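Local structure of transcriptional activator II (Enterobacteria phage lambda, 1ZS4) at residues C[23-27]-C[28-32]; C[39-42]-C[43-46]. The protein activates transcription from the phage promoters for repressor and integrase, binding DNA as a homotetramer so that lambda can establish latency. All blocks are in the same frame, centred on the assembly; numbering follows the deposited sequence.

Interaction 1: residues C[23-27]-C[28-32]; sequences AMLGT and EKTAE. With nucleotides of chain A.
Gly-26 and Thr-30 meet at the junction between helix 7-25 and helix 27-34, where the chain enters the predicted helix-turn-helix motif. Gly-26 ends one helix and is the N-cap residue of the next; at phi 115° and psi 142° a beta carbon would collide with the carbonyl oxygen of Leu-25, which suits glycine. Its own carbonyl oxygen is gripped twice by Thr-30, by the backbone N at 2.9 Å from Thr-30 N to Gly-26 O and by the hydroxyl from the opposite face of the carbonyl plane. The hydroxyl gets there because OG1 lies beside the backbone N (chi1 -65°). Thr-30 as a whole is buried, its side chain packing on Ile-22, Ile-41 and Leu-55 of the second subunit. Thr-27 is buried too, its OG1 hydrogen-bonded to Lys-45.

The exposed side belongs to Leu-25, Lys-29 and Glu-32. The Leu-25 side chain crosses that of Lys-29 at about a right angle, CD2 of Leu-25 resting 3.7 Å from CB of Lys-29, and Val-58 of the second subunit packs on Leu-25. Beyond CB the lysine bends at chi2 and chi4, carrying NZ out to Glu-32 OE2 at a long 3.9 Å.

A separate face meets the DNA, where the first backbone N-H groups of helix 27-34 split one phosphate between them: Thr-27 N donates to OP1 of DG7 of chain A at 3.1 Å, and Glu-28 N to its OP2 at 2.9 Å.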
ATOM      1  N   ALA C  23      19.445   5.979 -23.959  1.00 14.66           N
ATOM      2  CA  ALA C  23      20.299   6.641 -24.946  1.00 15.92           C
ATOM      3  C   ALA C  23      20.335   5.921 -26.285  1.00 16.28           C
ATOM      4  O   ALA C  23      20.381   6.562 -27.344  1.00 17.18           O
ATOM      5  CB  ALA C  23      21.721   6.788 -24.406  1.00 16.14           C
ATOM      6  N   MET C  24      20.334   4.593 -26.244  1.00 16.44           N
ATOM      7  CA  MET C  24      20.371   3.801 -27.467  1.00 18.14           C
ATOM      8  C   MET C  24      19.070   3.920 -28.232  1.00 18.21           C
ATOM      9  O   MET C  24      19.082   3.960 -29.456  1.00 16.91           O
ATOM     10  CB  MET C  24      20.661   2.332 -27.158  1.00 18.84           C
ATOM     11  CG  MET C  24      22.094   2.095 -26.683  1.00 23.09           C
ATOM     12  SD  MET C  24      23.369   2.474 -27.922  1.00 28.05           S
ATOM     13  CE  MET C  24      23.794   4.174 -27.472  1.00 24.79           C
ATOM     14  N   LEU C  25      17.947   3.969 -27.518  1.00 17.46           N
ATOM     15  CA  LEU C  25      16.657   4.116 -28.183  1.00 17.95           C
ATOM     16  C   LEU C  25      16.545   5.567 -28.649  1.00 16.61           C
ATOM     17  O   LEU C  25      16.076   5.846 -29.753  1.00 16.96           O
ATOM     18  CB  LEU C  25      15.505   3.810 -27.212  1.00 16.45           C
ATOM     19  CG  LEU C  25      14.212   3.159 -27.732  1.00 22.35           C
ATOM     20  CD1 LEU C  25      13.108   3.353 -26.696  1.00 21.14           C
ATOM     21  CD2 LEU C  25      13.783   3.746 -29.063  1.00 23.20           C
ATOM     22  N   GLY C  26      17.005   6.480 -27.797  1.00 15.38           N
ATOM     23  CA  GLY C  26      16.928   7.905 -28.078  1.00 15.57           C
ATOM     24  C   GLY C  26      15.990   8.507 -27.043  1.00 14.10           C
ATOM     25  O   GLY C  26      14.997   7.883 -26.676  1.00 12.95           O
ATOM     26  N   THR C  27      16.293   9.704 -26.555  1.00 13.21           N
ATOM     27  CA  THR C  27      15.439  10.336 -25.555  1.00 12.95           C
ATOM     28  C   THR C  27      14.073  10.697 -26.130  1.00 13.68           C
ATOM     29  O   THR C  27      13.038  10.368 -25.533  1.00 12.26           O
ATOM     30  CB  THR C  27      16.143  11.568 -24.932  1.00 12.87           C
ATOM     31  OG1 THR C  27      17.325  11.123 -24.243  1.00 13.20           O
ATOM     32  CG2 THR C  27      15.229  12.298 -23.925  1.00 15.25           C
ATOM     33  N   GLU C  28      14.046  11.365 -27.283  1.00 13.59           N
ATOM     34  CA  GLU C  28      12.754  11.705 -27.901  1.00 14.85           C
ATOM     35  C   GLU C  28      11.980  10.424 -28.230  1.00 13.49           C
ATOM     36  O   GLU C  28      10.785  10.339 -27.971  1.00 13.79           O
ATOM     37  CB  GLU C  28      12.968  12.533 -29.174  1.00 16.55           C
ATOM     38  CG  GLU C  28      11.726  12.660 -30.091  1.00 18.73           C
ATOM     39  CD  GLU C  28      10.561  13.385 -29.440  1.00 21.10           C
ATOM     40  OE1 GLU C  28      10.768  14.064 -28.412  1.00 22.86           O
ATOM     41  OE2 GLU C  28       9.427  13.299 -29.967  1.00 24.28           O
ATOM     42  N   LYS C  29      12.656   9.421 -28.788  1.00 15.30           N
ATOM     43  CA  LYS C  29      11.974   8.172 -29.127  1.00 14.05           C
ATOM     44  C   LYS C  29      11.408   7.497 -27.879  1.00 13.38           C
ATOM     45  O   LYS C  29      10.298   6.960 -27.902  1.00 14.80           O
ATOM     46  CB  LYS C  29      12.914   7.227 -29.894  1.00 17.15           C
ATOM     47  CG  LYS C  29      13.204   7.686 -31.333  1.00 22.14           C
ATOM     48  CD  LYS C  29      11.912   7.795 -32.158  1.00 28.02           C
ATOM     49  CE  LYS C  29      12.139   8.416 -33.549  1.00 32.47           C
ATOM     50  NZ  LYS C  29      12.376   9.906 -33.528  1.00 36.77           N
ATOM     51  N   THR C  30      12.168   7.518 -26.787  1.00 12.30           N
ATOM     52  CA  THR C  30      11.683   6.924 -25.539  1.00 11.52           C
ATOM     53  C   THR C  30      10.475   7.719 -25.061  1.00 12.47           C
ATOM     54  O   THR C  30       9.479   7.142 -24.624  1.00 13.12           O
ATOM     55  CB  THR C  30      12.765   6.963 -24.423  1.00 10.44           C
ATOM     56  OG1 THR C  30      13.863   6.125 -24.802  1.00 11.13           O
ATOM     57  CG2 THR C  30      12.193   6.467 -23.077  1.00  9.43           C
ATOM     58  N   ALA C  31      10.561   9.045 -25.146  1.00 12.06           N
ATOM     59  CA  ALA C  31       9.451   9.895 -24.714  1.00 11.58           C
ATOM     60  C   ALA C  31       8.192   9.553 -25.502  1.00 13.32           C
ATOM     61  O   ALA C  31       7.117   9.390 -24.929  1.00 13.72           O
ATOM     62  CB  ALA C  31       9.805  11.350 -24.911  1.00 12.32           C
ATOM     63  N   GLU C  32       8.330   9.453 -26.821  1.00 13.38           N
ATOM     64  CA  GLU C  32       7.188   9.134 -27.670  1.00 16.32           C
ATOM     65  C   GLU C  32       6.533   7.827 -27.268  1.00 16.65           C
ATOM     66  O   GLU C  32       5.303   7.732 -27.228  1.00 15.32           O
ATOM     67  CB  GLU C  32       7.622   9.047 -29.129  1.00 18.07           C
ATOM     68  CG  GLU C  32       8.004  10.382 -29.719  1.00 21.10           C
ATOM     69  CD  GLU C  32       8.563  10.251 -31.127  1.00 24.23           C
ATOM     70  OE1 GLU C  32       8.337   9.198 -31.773  1.00 27.22           O
ATOM     71  OE2 GLU C  32       9.220  11.208 -31.595  1.00 26.86           O
TER
ATOM     72  P    DG A   7      17.502  12.707 -28.394  1.00 18.98           P
ATOM     73  OP1  DG A   7      17.814  11.296 -28.668  1.00 20.08           O
ATOM     74  OP2  DG A   7      16.081  13.135 -28.290  1.00 21.72           O
ATOM     75  O5'  DG A   7      18.228  13.136 -27.053  1.00 16.40           O
ATOM     76  C5'  DG A   7      19.642  13.115 -26.965  1.00 16.29           C
ATOM     77  C4'  DG A   7      20.139  14.153 -25.983  1.00 14.61           C
ATOM     78  O4'  DG A   7      19.909  15.490 -26.513  1.00 13.87           O
ATOM     79  C3'  DG A   7      19.398  14.135 -24.639  1.00 13.02           C
ATOM     80  O3'  DG A   7      20.316  14.567 -23.631  1.00 14.23           O
ATOM     81  C2'  DG A   7      18.261  15.122 -24.863  1.00 14.09           C
ATOM     82  C1'  DG A   7      18.936  16.174 -25.731  1.00 12.61           C
ATOM     83  N9   DG A   7      18.073  16.946 -26.621  1.00 13.78           N
ATOM     84  C8   DG A   7      17.020  16.487 -27.375  1.00 14.62           C
ATOM     85  N7   DG A   7      16.415  17.440 -28.044  1.00 14.47           N
ATOM     86  C5   DG A   7      17.117  18.590 -27.714  1.00 12.86           C
ATOM     87  C6   DG A   7      16.934  19.940 -28.131  1.00 13.13           C
ATOM     88  O6   DG A   7      16.077  20.409 -28.900  1.00 15.54           O
ATOM     89  N1   DG A   7      17.877  20.782 -27.561  1.00 14.03           N
ATOM     90  C2   DG A   7      18.872  20.385 -26.700  1.00 14.92           C
ATOM     91  N2   DG A   7      19.689  21.353 -26.253  1.00 14.71           N
ATOM     92  N3   DG A   7      19.054  19.138 -26.306  1.00 15.26           N
ATOM     93  C4   DG A   7      18.149  18.300 -26.845  1.00 13.85           C
TER

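Interaction 2: residues C[39-42]-C[43-46]; sequences SQIS and RWKR. With nucleotides of chain B; nucleotides of chain A.
Arg-43 runs back alongside Ser-39 on the DNA-facing side of helix 38-47, the second helix of the helix-turn-helix, NH1 coming 3.9 Å from Ser-39 CB. Extended from CG to NE, it lays one guanidinium face over the base of DT9 of chain A, with NH2 3.3 Å from C6 of DT9, while NH2 bonds a guanine N7. NH1 donates to a water, 2.8 Å from NH1 of Arg-43, that also gives a proton to Gln-40 OE1 and bonds Ser-39 OG. Ser-39 OG, set between its backbone N and carbonyl carbon, also meets a cytosine N4. Gln-40, bent at chi2, lies along DC17 of chain B, its CG 3.3 Å from O5' of DC17, and NE2 bonds a guanine N7.

The flanks of the helix take the phosphates. Trp-44 has the Gln-40 carbonyl oxygen over one face, 3.1 Å from Trp-44 CG; chi1 -72°, with CG beside the backbone N, puts the ring there and points NE1 at OP2 of DC17 of chain B in an almost straight bond (173°) of 3.0 Å. On the other flank, Ser-42 OG stands anti to the backbone N (chi1 -177°) and reaches OP2 of DT8 of chain A at 2.8 Å. Lys-45, extended beyond CG, brings NZ to the same oxygen and also bonds Thr-27 OG1.

Trp-44 meets Trp-48 edge-to-face, both in its own chain and in the second subunit. Turned inward, Ile-41 touches Trp-44 CE3 with its CD1 (3.9 Å) and packs on Ile-22 of helix 7-25 and on Thr-27, Thr-30 and Ala-31 of helix 27-34, where Trp-44 rests on Val-34.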
ATOM      1  N   SER C  39      11.423  16.334 -22.619  1.00 11.15           N
ATOM      2  CA  SER C  39      11.969  17.079 -21.482  1.00 10.47           C
ATOM      3  C   SER C  39      11.741  16.292 -20.197  1.00 10.27           C
ATOM      4  O   SER C  39      12.524  16.404 -19.241  1.00 10.65           O
ATOM      5  CB  SER C  39      11.357  18.496 -21.377  1.00 11.89           C
ATOM      6  OG  SER C  39       9.950  18.493 -21.119  1.00 10.50           O
ATOM      7  N   GLN C  40      10.688  15.471 -20.179  1.00  8.57           N
ATOM      8  CA  GLN C  40      10.406  14.655 -19.005  1.00  9.52           C
ATOM      9  C   GLN C  40      11.388  13.479 -18.951  1.00  7.96           C
ATOM     10  O   GLN C  40      11.984  13.210 -17.903  1.00 10.55           O
ATOM     11  CB  GLN C  40       8.962  14.139 -19.035  1.00  8.44           C
ATOM     12  CG  GLN C  40       8.004  14.961 -18.143  1.00  9.32           C
ATOM     13  CD  GLN C  40       8.235  16.456 -18.256  1.00 10.05           C
ATOM     14  OE1 GLN C  40       9.014  17.031 -17.490  1.00 11.56           O
ATOM     15  NE2 GLN C  40       7.571  17.101 -19.224  1.00  9.64           N
ATOM     16  N   ILE C  41      11.572  12.775 -20.064  1.00  7.97           N
ATOM     17  CA  ILE C  41      12.516  11.655 -20.037  1.00  9.29           C
ATOM     18  C   ILE C  41      13.883  12.201 -19.623  1.00  9.61           C
ATOM     19  O   ILE C  41      14.574  11.608 -18.782  1.00  9.16           O
ATOM     20  CB  ILE C  41      12.616  10.947 -21.415  1.00  7.59           C
ATOM     21  CG1 ILE C  41      11.248  10.354 -21.790  1.00  7.28           C
ATOM     22  CG2 ILE C  41      13.702   9.835 -21.383  1.00  9.48           C
ATOM     23  CD1 ILE C  41      10.670   9.453 -20.714  1.00  9.37           C
ATOM     24  N   SER C  42      14.244  13.355 -20.177  1.00  9.87           N
ATOM     25  CA  SER C  42      15.519  13.989 -19.860  1.00 10.56           C
ATOM     26  C   SER C  42      15.635  14.248 -18.355  1.00 10.53           C
ATOM     27  O   SER C  42      16.621  13.860 -17.709  1.00 11.46           O
ATOM     28  CB  SER C  42      15.637  15.317 -20.627  1.00 12.15           C
ATOM     29  OG  SER C  42      16.888  15.937 -20.407  1.00 11.66           O
ATOM     30  N   ARG C  43      14.612  14.882 -17.781  1.00  8.54           N
ATOM     31  CA  ARG C  43      14.646  15.194 -16.360  1.00  9.00           C
ATOM     32  C   ARG C  43      14.554  13.974 -15.457  1.00  9.62           C
ATOM     33  O   ARG C  43      15.153  13.958 -14.377  1.00  8.74           O
ATOM     34  CB  ARG C  43      13.563  16.229 -16.027  1.00 10.56           C
ATOM     35  CG  ARG C  43      13.992  17.624 -16.499  1.00 12.77           C
ATOM     36  CD  ARG C  43      12.929  18.722 -16.415  1.00 15.76           C
ATOM     37  NE  ARG C  43      13.611  20.016 -16.536  1.00 16.98           N
ATOM     38  CZ  ARG C  43      13.338  20.954 -17.437  1.00 16.56           C
ATOM     39  NH1 ARG C  43      12.369  20.775 -18.328  1.00 15.61           N
ATOM     40  NH2 ARG C  43      14.073  22.067 -17.458  1.00 16.24           N
ATOM     41  N   TRP C  44      13.831  12.947 -15.899  1.00  9.38           N
ATOM     42  CA  TRP C  44      13.697  11.731 -15.102  1.00  8.85           C
ATOM     43  C   TRP C  44      15.068  11.076 -14.881  1.00  9.68           C
ATOM     44  O   TRP C  44      15.279  10.436 -13.856  1.00 10.14           O
ATOM     45  CB  TRP C  44      12.760  10.715 -15.765  1.00  9.41           C
ATOM     46  CG  TRP C  44      11.278  11.056 -15.754  1.00  9.14           C
ATOM     47  CD1 TRP C  44      10.693  12.204 -15.303  1.00 11.08           C
ATOM     48  CD2 TRP C  44      10.223  10.251 -16.299  1.00  9.50           C
ATOM     49  NE1 TRP C  44       9.326  12.174 -15.549  1.00  9.81           N
ATOM     50  CE2 TRP C  44       9.016  10.983 -16.156  1.00  9.94           C
ATOM     51  CE3 TRP C  44      10.182   8.979 -16.894  1.00  9.34           C
ATOM     52  CZ2 TRP C  44       7.778  10.483 -16.593  1.00  9.98           C
ATOM     53  CZ3 TRP C  44       8.956   8.480 -17.328  1.00  8.58           C
ATOM     54  CH2 TRP C  44       7.766   9.237 -17.173  1.00  8.90           C
ATOM     55  N   LYS C  45      15.985  11.230 -15.834  1.00  9.51           N
ATOM     56  CA  LYS C  45      17.329  10.653 -15.696  1.00 10.07           C
ATOM     57  C   LYS C  45      17.986  11.135 -14.412  1.00  9.86           C
ATOM     58  O   LYS C  45      18.768  10.417 -13.782  1.00 10.22           O
ATOM     59  CB  LYS C  45      18.206  11.066 -16.892  1.00  6.23           C
ATOM     60  CG  LYS C  45      17.685  10.583 -18.230  1.00  9.37           C
ATOM     61  CD  LYS C  45      18.520  11.150 -19.365  1.00  7.52           C
ATOM     62  CE  LYS C  45      17.963  10.746 -20.711  1.00  7.65           C
ATOM     63  NZ  LYS C  45      18.621  11.472 -21.869  1.00 10.73           N
ATOM     64  N   ARG C  46      17.655  12.361 -14.025  1.00  9.28           N
ATOM     65  CA  ARG C  46      18.202  12.997 -12.839  1.00 11.74           C
ATOM     66  C   ARG C  46      17.321  12.826 -11.615  1.00 12.09           C
ATOM     67  O   ARG C  46      17.788  12.505 -10.526  1.00 12.03           O
ATOM     68  CB  ARG C  46      18.383  14.494 -13.109  1.00 12.18           C
ATOM     69  CG  ARG C  46      18.822  15.343 -11.900  1.00 11.78           C
ATOM     70  CD  ARG C  46      18.654  16.831 -12.230  1.00 17.06           C
ATOM     71  NE  ARG C  46      17.229  17.143 -12.330  1.00 19.53           N
ATOM     72  CZ  ARG C  46      16.718  18.179 -12.986  1.00 20.79           C
ATOM     73  NH1 ARG C  46      17.515  19.037 -13.620  1.00 20.59           N
ATOM     74  NH2 ARG C  46      15.402  18.343 -13.012  1.00 21.05           N
TER
ATOM     75  P    DC B  17       6.043  14.064 -14.837  1.00 11.23           P
ATOM     76  OP1  DC B  17       5.608  12.729 -15.275  1.00 13.19           O
ATOM     77  OP2  DC B  17       7.485  14.368 -14.655  1.00 13.01           O
ATOM     78  O5'  DC B  17       5.510  15.010 -15.987  1.00 14.67           O
ATOM     79  C5'  DC B  17       4.961  16.223 -15.652  1.00 22.01           C
ATOM     80  C4'  DC B  17       3.865  16.590 -16.609  1.00 17.54           C
ATOM     81  O4'  DC B  17       3.711  17.969 -16.233  1.00 18.33           O
ATOM     82  C3'  DC B  17       4.340  16.597 -18.066  1.00 15.41           C
ATOM     83  O3'  DC B  17       3.438  16.206 -19.112  1.00 12.34           O
ATOM     84  C2'  DC B  17       4.921  17.968 -18.259  1.00 19.62           C
ATOM     85  C1'  DC B  17       4.220  18.829 -17.240  1.00 15.67           C
ATOM     86  N1   DC B  17       5.286  19.618 -16.630  1.00 14.30           N
ATOM     87  C2   DC B  17       5.233  20.984 -16.753  1.00 13.52           C
ATOM     88  O2   DC B  17       4.243  21.478 -17.322  1.00 13.10           O
ATOM     89  N3   DC B  17       6.245  21.733 -16.266  1.00 12.20           N
ATOM     90  C4   DC B  17       7.286  21.140 -15.663  1.00 13.21           C
ATOM     91  N4   DC B  17       8.268  21.915 -15.192  1.00 13.16           N
ATOM     92  C5   DC B  17       7.364  19.731 -15.517  1.00  9.84           C
ATOM     93  C6   DC B  17       6.346  19.012 -15.999  1.00 11.39           C
TER
ATOM     94  P    DT A   9      20.859  20.470 -18.500  1.00 20.79           P
ATOM     95  OP1  DT A   9      22.191  20.898 -17.999  1.00 22.93           O
ATOM     96  OP2  DT A   9      20.067  19.488 -17.727  1.00 20.76           O
ATOM     97  O5'  DT A   9      19.969  21.779 -18.714  1.00 21.96           O
ATOM     98  C5'  DT A   9      20.416  22.759 -19.631  1.00 23.90           C
ATOM     99  C4'  DT A   9      19.504  23.964 -19.680  1.00 23.41           C
ATOM    100  O4'  DT A   9      18.371  23.726 -20.559  1.00 22.71           O
ATOM    101  C3'  DT A   9      18.883  24.355 -18.337  1.00 24.10           C
ATOM    102  O3'  DT A   9      18.683  25.768 -18.376  1.00 27.65           O
ATOM    103  C2'  DT A   9      17.561  23.601 -18.345  1.00 24.07           C
ATOM    104  C1'  DT A   9      17.164  23.742 -19.807  1.00 20.10           C
ATOM    105  N1   DT A   9      16.212  22.791 -20.411  1.00 17.19           N
ATOM    106  C2   DT A   9      15.386  23.257 -21.418  1.00 17.32           C
ATOM    107  O2   DT A   9      15.387  24.410 -21.816  1.00 16.23           O
ATOM    108  N3   DT A   9      14.554  22.317 -21.954  1.00 14.91           N
ATOM    109  C4   DT A   9      14.464  20.990 -21.606  1.00 14.03           C
ATOM    110  O4   DT A   9      13.683  20.259 -22.206  1.00 13.43           O
ATOM    111  C5   DT A   9      15.340  20.569 -20.537  1.00 12.08           C
ATOM    112  C7   DT A   9      15.300  19.141 -20.084  1.00 14.65           C
ATOM    113  C6   DT A   9      16.159  21.480 -19.995  1.00 14.23           C
ATOM    114  P    DT A   8      19.835  14.781 -22.110  1.00 13.80           P
ATOM    115  OP1  DT A   8      20.965  14.288 -21.274  1.00 14.33           O
ATOM    116  OP2  DT A   8      18.479  14.240 -21.880  1.00 13.61           O
ATOM    117  O5'  DT A   8      19.833  16.371 -21.979  1.00 16.33           O
ATOM    118  C5'  DT A   8      21.013  17.085 -22.323  1.00 15.80           C
ATOM    119  C4'  DT A   8      20.957  18.548 -21.933  1.00 18.10           C
ATOM    120  O4'  DT A   8      20.067  19.280 -22.824  1.00 18.27           O
ATOM    121  C3'  DT A   8      20.425  18.834 -20.527  1.00 18.28           C
ATOM    122  O3'  DT A   8      21.113  19.985 -20.005  1.00 18.82           O
ATOM    123  C2'  DT A   8      18.935  19.065 -20.762  1.00 17.85           C
ATOM    124  C1'  DT A   8      18.949  19.788 -22.104  1.00 14.76           C
ATOM    125  N1   DT A   8      17.750  19.736 -22.988  1.00 13.45           N
ATOM    126  C2   DT A   8      17.342  20.919 -23.588  1.00 12.94           C
ATOM    127  O2   DT A   8      17.887  22.002 -23.398  1.00 13.98           O
ATOM    128  N3   DT A   8      16.263  20.792 -24.426  1.00 12.70           N
ATOM    129  C4   DT A   8      15.560  19.642 -24.707  1.00 11.81           C
ATOM    130  O4   DT A   8      14.614  19.676 -25.482  1.00 14.41           O
ATOM    131  C5   DT A   8      16.020  18.447 -24.033  1.00 11.44           C
ATOM    132  C7   DT A   8      15.287  17.162 -24.280  1.00  9.62           C
ATOM    133  C6   DT A   8      17.079  18.547 -23.219  1.00 11.42           C
TER
HETATM  134  O   HOH W   1       9.961  19.381 -18.338  1.00 14.69           O

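Overall arrangement
Interaction 1 spans the junction of helices 7-25 and 27-34, and interaction 2 lies on helix 38-47, all within or bordering the predicted helix-turn-helix; their centres are about 11 Å apart. Helix 27-34 lies against helix 38-47 through Ala-31 CA and Ile-41 CG1, 3.5 Å apart, and through the Thr-27 and Ile-41 methyls. A probable hydrogen bond of 2.7 Å between Thr-27 OG1 and Lys-45 NZ links this packing to the DNA. Along chain A, Thr-27 and Glu-28 hold the phosphate of DG7 with backbone N-H groups, and Ser-42 and Lys-45 take the next phosphate, that of DT8, with side chains. Interaction 2 adds the base contacts and crosses to the other strand at DC17 of chain B.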